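Local structure of spore germination protein B3 (3N54) at residues M82-D88 with S189-F195; Y163-A169 with G181-R187. The protein takes part in the germination response of Bacillus subtilis spores to the mixture of L-asparagine, glucose, fructose and potassium ions, as a lipoprotein component of a germinant receptor. Residues are numbered along the deposited sequence.

Both contacts reach the same five-stranded mixed sheet, and their centres lie about 9 Å apart. Contact 2 is the buried one: strands 165-172 and 177-186 pair as an antiparallel hairpin, held by main-chain hydrogen bonds and apolar side chains. Contact 1 sits at the border of that sheet, where helices 79-84 and 87-94 meet the outermost strand 191-196 and the turn before it; it is partly buried, and polar side chains, waters and a sulfate gather on its open side. Strand 191-196 pairs in turn with 177-186: Gly194 O lies 2.8 Å from Ile184 N, and Val193 N 2.8 Å from Ile184 O. Along the chain, contact 2 is nested within the loop that contact 1 closes.

Contact 1. Residues M82-D88 with S189-F195; sequences MRNQNVD and SNKLVGF. With SO4 (sulfate ion), chain H.
Segment 82-88 is the end of one helix (82-84), a two-residue break and the start of the next helix at Val87. Gln85 leaves helical angles (phi/psi -135/142), and Asn86 (-57/116) is the N-cap residue, its OD1 bonded to the backbone N of Gln89. Segment 189-195 turns through Ser189 and Asn190, the latter with positive phi (64/31), then extends as a strand. CA atoms come closest at Arg83-Leu192 and Asn86-Asn190, each 4.8 Å. Two backbone hydrogen bonds fix the register: Leu192 N to Met82 O, 2.8 Å, and Val87 N to Asn190 O, 3.2 Å. Ser189 (chi1 p) closes an ST turn, its OG accepting from Lys191 N at 3.2 Å. The two helices thus dock, by one main-chain bond to the border strand and one to the turn leading into it, at the edge of the five-stranded mixed sheet, joining N-terminal and C-terminal family regions of GerBC. Asn190 ND2 donates to Asn86 OD1 (2.9 Å), while Asn190 OD1 bonds Ser159. On the inner side, Met82 (m, t, m) brings CE to 3.4 Å from Leu192 CD1 and 4.4 Å from Phe195 CZ. Arg83 runs out along the strand, chi1 m with chi2 and chi3 t; Leu192 CD2 covers one guanidinium face, NE forms a salt bridge with Glu79, and a sulfate, probably from crystallisation, accepts from NH1 (O2, 3.2 Å) and NH2 (O4, 2.9 Å). Extended Lys191 (m, t, t, t) reaches the helix end, NZ making a weak 3.4 Å hydrogen bond to Asn84 O.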
loop_
_atom_site.group_PDB
_atom_site.type_symbol
_atom_site.label_atom_id
_atom_site.label_comp_id
_atom_site.label_asym_id
_atom_site.label_seq_id
_atom_site.Cartn_x
_atom_site.Cartn_y
_atom_site.Cartn_z
ATOM N N MET A 82 -5.055 9.546 -3.280
ATOM C CA MET A 82 -4.955 8.202 -3.851
ATOM C C MET A 82 -6.277 7.722 -4.461
ATOM O O MET A 82 -6.273 6.975 -5.443
ATOM C CB MET A 82 -4.504 7.190 -2.790
ATOM C CG MET A 82 -3.092 7.381 -2.291
ATOM S SD MET A 82 -2.573 6.046 -1.196
ATOM C CE MET A 82 -3.660 6.327 0.201
ATOM N N ARG A 83 -7.397 8.118 -3.858
ATOM C CA ARG A 83 -8.711 7.714 -4.356
ATOM C C ARG A 83 -9.082 8.441 -5.650
ATOM O O ARG A 83 -9.774 7.877 -6.490
ATOM C CB ARG A 83 -9.816 7.935 -3.302
ATOM C CG ARG A 83 -9.818 6.919 -2.162
ATOM C CD ARG A 83 -11.014 7.126 -1.236
ATOM N NE ARG A 83 -10.998 6.259 -0.057
ATOM C CZ ARG A 83 -11.452 5.008 -0.015
ATOM N NH1 ARG A 83 -11.385 4.329 1.120
ATOM N NH2 ARG A 83 -11.969 4.425 -1.089
ATOM N N ASN A 84 -8.618 9.676 -5.812
ATOM C CA ASN A 84 -8.996 10.489 -6.975
ATOM C C ASN A 84 -7.966 10.585 -8.105
ATOM O O ASN A 84 -8.317 10.996 -9.208
ATOM C CB ASN A 84 -9.350 11.900 -6.517
ATOM C CG ASN A 84 -10.526 11.924 -5.576
ATOM O OD1 ASN A 84 -10.541 12.681 -4.611
ATOM N ND2 ASN A 84 -11.521 11.084 -5.839
ATOM N N GLN A 85 -6.718 10.198 -7.854
ATOM C CA GLN A 85 -5.654 10.390 -8.852
ATOM C C GLN A 85 -4.753 9.187 -9.042
ATOM O O GLN A 85 -4.422 8.489 -8.080
ATOM C CB GLN A 85 -4.770 11.561 -8.443
ATOM C CG GLN A 85 -5.507 12.851 -8.148
ATOM C CD GLN A 85 -6.304 13.367 -9.336
ATOM O OE1 GLN A 85 -6.015 13.041 -10.494
ATOM N NE2 GLN A 85 -7.315 14.180 -9.051
ATOM N N ASN A 86 -4.363 8.965 -10.296
ATOM C CA ASN A 86 -3.357 7.982 -10.652
ATOM C C ASN A 86 -2.091 8.331 -9.873
ATOM O O ASN A 86 -1.515 9.405 -10.069
ATOM C CB ASN A 86 -3.105 8.019 -12.163
ATOM C CG ASN A 86 -2.120 6.962 -12.625
ATOM O OD1 ASN A 86 -1.069 6.759 -12.015
ATOM N ND2 ASN A 86 -2.449 6.289 -13.721
ATOM N N VAL A 87 -1.673 7.443 -8.974
ATOM C CA VAL A 87 -0.557 7.750 -8.069
ATOM C C VAL A 87 0.778 7.880 -8.809
ATOM O O VAL A 87 1.601 8.711 -8.445
ATOM C CB VAL A 87 -0.453 6.733 -6.894
ATOM C CG1 VAL A 87 -1.761 6.739 -6.086
ATOM C CG2 VAL A 87 -0.122 5.329 -7.380
ATOM N N ASP A 88 0.976 7.071 -9.842
ATOM C CA ASP A 88 2.183 7.158 -10.654
ATOM C C ASP A 88 2.267 8.515 -11.358
ATOM O O ASP A 88 3.314 9.146 -11.374
ATOM C CB ASP A 88 2.229 6.035 -11.680
ATOM C CG ASP A 88 3.551 5.973 -12.405
ATOM O OD1 ASP A 88 4.496 5.383 -11.843
ATOM O OD2 ASP A 88 3.647 6.500 -13.539
ATOM N N SER A 189 -6.230 2.267 -13.503
ATOM C CA SER A 189 -6.466 3.570 -12.889
ATOM C C SER A 189 -5.318 3.978 -11.975
ATOM O O SER A 189 -5.006 5.160 -11.842
ATOM C CB SER A 189 -7.751 3.544 -12.075
ATOM O OG SER A 189 -7.606 2.687 -10.953
ATOM N N ASN A 190 -4.709 2.990 -11.325
ATOM C CA ASN A 190 -3.634 3.241 -10.386
ATOM C C ASN A 190 -4.165 4.064 -9.197
ATOM O O ASN A 190 -3.437 4.860 -8.601
ATOM C CB ASN A 190 -2.498 3.963 -11.117
ATOM C CG ASN A 190 -1.132 3.431 -10.778
ATOM O OD1 ASN A 190 -0.974 2.449 -10.065
ATOM N ND2 ASN A 190 -0.128 4.083 -11.312
ATOM N N LYS A 191 -5.441 3.860 -8.870
ATOM C CA LYS A 191 -6.110 4.553 -7.776
ATOM C C LYS A 191 -6.379 3.608 -6.621
ATOM O O LYS A 191 -6.518 2.390 -6.812
ATOM C CB LYS A 191 -7.440 5.144 -8.245
ATOM C CG LYS A 191 -7.292 6.249 -9.258
ATOM C CD LYS A 191 -8.642 6.791 -9.700
ATOM C CE LYS A 191 -8.471 7.903 -10.723
ATOM N NZ LYS A 191 -9.767 8.514 -11.105
ATOM N N LEU A 192 -6.463 4.168 -5.418
ATOM C CA LEU A 192 -6.778 3.374 -4.241
ATOM C C LEU A 192 -8.288 3.132 -4.233
ATOM O O LEU A 192 -9.070 4.082 -4.318
ATOM C CB LEU A 192 -6.299 4.064 -2.958
ATOM C CG LEU A 192 -6.622 3.365 -1.624
ATOM C CD1 LEU A 192 -5.535 3.623 -0.572
ATOM C CD2 LEU A 192 -8.014 3.766 -1.089
ATOM N N VAL A 193 -8.688 1.862 -4.158
ATOM C CA VAL A 193 -10.113 1.492 -4.190
ATOM C C VAL A 193 -10.629 1.027 -2.829
ATOM O O VAL A 193 -11.830 0.824 -2.660
ATOM C CB VAL A 193 -10.401 0.412 -5.253
ATOM C CG1 VAL A 193 -10.121 0.959 -6.660
ATOM C CG2 VAL A 193 -9.593 -0.850 -4.985
ATOM N N GLY A 194 -9.730 0.869 -1.864
ATOM C CA GLY A 194 -10.125 0.519 -0.502
ATOM C C GLY A 194 -8.933 0.209 0.382
ATOM O O GLY A 194 -7.791 0.252 -0.077
ATOM N N PHE A 195 -9.213 -0.099 1.645
ATOM C CA PHE A 195 -8.198 -0.508 2.615
ATOM C C PHE A 195 -8.524 -1.876 3.209
ATOM O O PHE A 195 -9.681 -2.249 3.349
ATOM C CB PHE A 195 -8.126 0.464 3.794
ATOM C CG PHE A 195 -7.564 1.812 3.461
ATOM C CD1 PHE A 195 -6.200 2.049 3.547
ATOM C CD2 PHE A 195 -8.401 2.856 3.102
ATOM C CE1 PHE A 195 -5.680 3.301 3.266
ATOM C CE2 PHE A 195 -7.888 4.104 2.815
ATOM C CZ PHE A 195 -6.528 4.329 2.899
HETATM S S SO4 H . -14.025 1.777 0.896
HETATM O O1 SO4 H . -14.988 2.836 1.212
HETATM O O2 SO4 H . -12.977 1.702 1.926
HETATM O O3 SO4 H . -14.682 0.470 0.868
HETATM O O4 SO4 H . -13.447 2.007 -0.426
HETATM O O HOH W 1 -12.138 5.118 -3.718
HETATM O O HOH W 2 -11.664 9.012 -8.988
HETATM O O HOH W 3 -9.044 10.869 -12.539
#

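Contact 2. Residues Y163-A169 with G181-R187; sequences YSYLIQA and GAGIIKR
Strands 165-169 and 181-186 run antiparallel, their axes 4.2 Å apart at closest approach and 142° between directions. Tyr165-Ile185 and Ile167-Gly183 are hydrogen-bonded pairs (Tyr165 N to Ile185 O 3.0 Å and Ile185 N to Tyr165 O 2.9 Å; Ile167 N to Gly183 O 3.1 Å and Gly183 N to Ile167 O 2.7 Å); Leu166-Ile184 and Gln168-Ala182 are non-hydrogen-bonded. Ala169 N to Gly181 O, 2.9 Å, continues the pairing. On one face the Tyr165 ring (chi1 p) folds over Ile185, whose CB makes a CH-pi contact 3.9 Å from the ring centroid. Ile167 shares this face: its CG2 meets Ile185 CG1 at 4.1 Å and overhangs Gly183, where a CB would be tight. Leu166 CD2 packs on Ile184 CG1 (3.8 Å) across the other face. At the open end Arg187 N donates to Ser164 OG (2.8 Å), which also bonds Thr301; the Arg187 guanidinium lies over Tyr163 C and Ser164 N and salt-bridges Asp326. The hairpin lies inside its sheet, 165-172 beside strand 105-109 and 177-186 beside 191-196, with helix 325-331 near Arg187.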
loop_
_atom_site.group_PDB
_atom_site.type_symbol
_atom_site.label_atom_id
_atom_site.label_comp_id
_atom_site.label_asym_id
_atom_site.label_seq_id
_atom_site.Cartn_x
_atom_site.Cartn_y
_atom_site.Cartn_z
ATOM N N TYR A 163 -0.402 -3.963 -12.852
ATOM C CA TYR A 163 -0.675 -4.775 -11.668
ATOM C C TYR A 163 -1.407 -3.990 -10.607
ATOM O O TYR A 163 -1.135 -2.808 -10.409
ATOM C CB TYR A 163 0.616 -5.304 -11.051
ATOM C CG TYR A 163 1.223 -6.450 -11.806
ATOM C CD1 TYR A 163 0.825 -7.762 -11.557
ATOM C CD2 TYR A 163 2.186 -6.229 -12.773
ATOM C CE1 TYR A 163 1.380 -8.820 -12.255
ATOM C CE2 TYR A 163 2.742 -7.273 -13.469
ATOM C CZ TYR A 163 2.339 -8.568 -13.208
ATOM O OH TYR A 163 2.902 -9.605 -13.904
ATOM N N SER A 164 -2.359 -4.655 -9.955
ATOM C CA SER A 164 -2.944 -4.155 -8.727
ATOM C C SER A 164 -1.985 -4.586 -7.626
ATOM O O SER A 164 -1.299 -5.599 -7.755
ATOM C CB SER A 164 -4.336 -4.727 -8.482
ATOM O OG SER A 164 -5.283 -4.218 -9.406
ATOM N N TYR A 165 -1.923 -3.822 -6.545
ATOM C CA TYR A 165 -0.996 -4.134 -5.459
ATOM C C TYR A 165 -1.390 -3.461 -4.155
ATOM O O TYR A 165 -2.271 -2.595 -4.124
ATOM C CB TYR A 165 0.434 -3.722 -5.842
ATOM C CG TYR A 165 0.586 -2.262 -6.182
ATOM C CD1 TYR A 165 0.321 -1.800 -7.465
ATOM C CD2 TYR A 165 0.994 -1.339 -5.223
ATOM C CE1 TYR A 165 0.459 -0.457 -7.787
ATOM C CE2 TYR A 165 1.131 0.008 -5.533
ATOM C CZ TYR A 165 0.864 0.441 -6.816
ATOM O OH TYR A 165 0.998 1.774 -7.135
ATOM N N LEU A 166 -0.729 -3.877 -3.081
ATOM C CA LEU A 166 -0.974 -3.320 -1.770
ATOM C C LEU A 166 0.144 -2.352 -1.387
ATOM O O LEU A 166 1.281 -2.488 -1.820
ATOM C CB LEU A 166 -1.087 -4.431 -0.727
ATOM C CG LEU A 166 -2.208 -5.466 -0.901
ATOM C CD1 LEU A 166 -2.106 -6.554 0.170
ATOM C CD2 LEU A 166 -3.591 -4.818 -0.881
ATOM N N ILE A 167 -0.212 -1.382 -0.561
ATOM C CA ILE A 167 0.709 -0.410 -0.019
ATOM C C ILE A 167 0.423 -0.295 1.481
ATOM O O ILE A 167 -0.729 -0.149 1.871
ATOM C CB ILE A 167 0.518 0.940 -0.719
ATOM C CG1 ILE A 167 1.409 2.016 -0.099
ATOM C CG2 ILE A 167 -0.932 1.363 -0.647
ATOM C CD1 ILE A 167 1.372 3.339 -0.867
ATOM N N GLN A 168 1.460 -0.377 2.313
ATOM C CA GLN A 168 1.307 -0.251 3.763
ATOM C C GLN A 168 0.565 1.028 4.122
ATOM O O GLN A 168 0.903 2.089 3.622
ATOM C CB GLN A 168 2.667 -0.222 4.465
ATOM C CG GLN A 168 2.584 -0.038 5.985
ATOM C CD GLN A 168 1.938 -1.217 6.678
ATOM O OE1 GLN A 168 2.421 -2.341 6.569
ATOM N NE2 GLN A 168 0.852 -0.967 7.415
ATOM N N ALA A 169 -0.428 0.924 4.998
ATOM C CA ALA A 169 -1.182 2.091 5.439
ATOM C C ALA A 169 -0.753 2.515 6.840
ATOM O O ALA A 169 -0.331 1.681 7.640
ATOM C CB ALA A 169 -2.671 1.804 5.405
ATOM N N GLY A 181 -2.900 -1.682 8.519
ATOM C CA GLY A 181 -3.321 -2.425 7.342
ATOM C C GLY A 181 -2.685 -1.950 6.046
ATOM O O GLY A 181 -1.535 -1.522 6.033
ATOM N N ALA A 182 -3.449 -2.020 4.961
ATOM C CA ALA A 182 -2.928 -1.738 3.634
ATOM C C ALA A 182 -3.952 -1.090 2.706
ATOM O O ALA A 182 -5.135 -1.385 2.773
ATOM C CB ALA A 182 -2.425 -3.033 3.007
ATOM N N GLY A 183 -3.475 -0.210 1.832
ATOM C CA GLY A 183 -4.312 0.371 0.798
ATOM C C GLY A 183 -4.287 -0.577 -0.378
ATOM O O GLY A 183 -3.305 -1.293 -0.572
ATOM N N ILE A 184 -5.368 -0.597 -1.152
ATOM C CA ILE A 184 -5.465 -1.436 -2.336
ATOM C C ILE A 184 -5.453 -0.540 -3.565
ATOM O O ILE A 184 -6.388 0.225 -3.773
ATOM C CB ILE A 184 -6.762 -2.276 -2.340
ATOM C CG1 ILE A 184 -6.915 -3.061 -1.035
ATOM C CG2 ILE A 184 -6.780 -3.226 -3.531
ATOM C CD1 ILE A 184 -8.318 -3.622 -0.829
ATOM N N ILE A 185 -4.393 -0.629 -4.367
ATOM C CA ILE A 185 -4.263 0.163 -5.585
ATOM C C ILE A 185 -4.667 -0.702 -6.770
ATOM O O ILE A 185 -4.106 -1.776 -6.986
ATOM C CB ILE A 185 -2.812 0.682 -5.799
ATOM C CG1 ILE A 185 -2.262 1.342 -4.527
ATOM C CG2 ILE A 185 -2.760 1.658 -6.959
ATOM C CD1 ILE A 185 -3.112 2.482 -3.999
ATOM N N LYS A 186 -5.652 -0.243 -7.531
ATOM C CA LYS A 186 -6.173 -1.025 -8.644
ATOM C C LYS A 186 -5.424 -0.729 -9.939
ATOM O O LYS A 186 -5.026 0.406 -10.194
ATOM C CB LYS A 186 -7.663 -0.759 -8.827
ATOM C CG LYS A 186 -8.346 -1.693 -9.825
ATOM C CD LYS A 186 -9.841 -1.600 -9.680
ATOM C CE LYS A 186 -10.580 -2.617 -10.528
ATOM N NZ LYS A 186 -11.973 -2.789 -9.972
ATOM N N ARG A 187 -5.251 -1.768 -10.749
ATOM C CA ARG A 187 -4.547 -1.674 -12.026
ATOM C C ARG A 187 -5.280 -0.744 -12.979
ATOM O O ARG A 187 -6.474 -0.488 -12.813
ATOM C CB ARG A 187 -4.403 -3.063 -12.652
ATOM C CG ARG A 187 -5.689 -3.652 -13.264
ATOM C CD ARG A 187 -5.907 -5.109 -12.843
ATOM N NE ARG A 187 -4.668 -5.882 -12.866
ATOM C CZ ARG A 187 -4.396 -6.927 -12.082
ATOM N NH1 ARG A 187 -5.265 -7.365 -11.181
ATOM N NH2 ARG A 187 -3.218 -7.529 -12.193
HETATM O O HOH W 4 -0.731 -3.151 9.641
#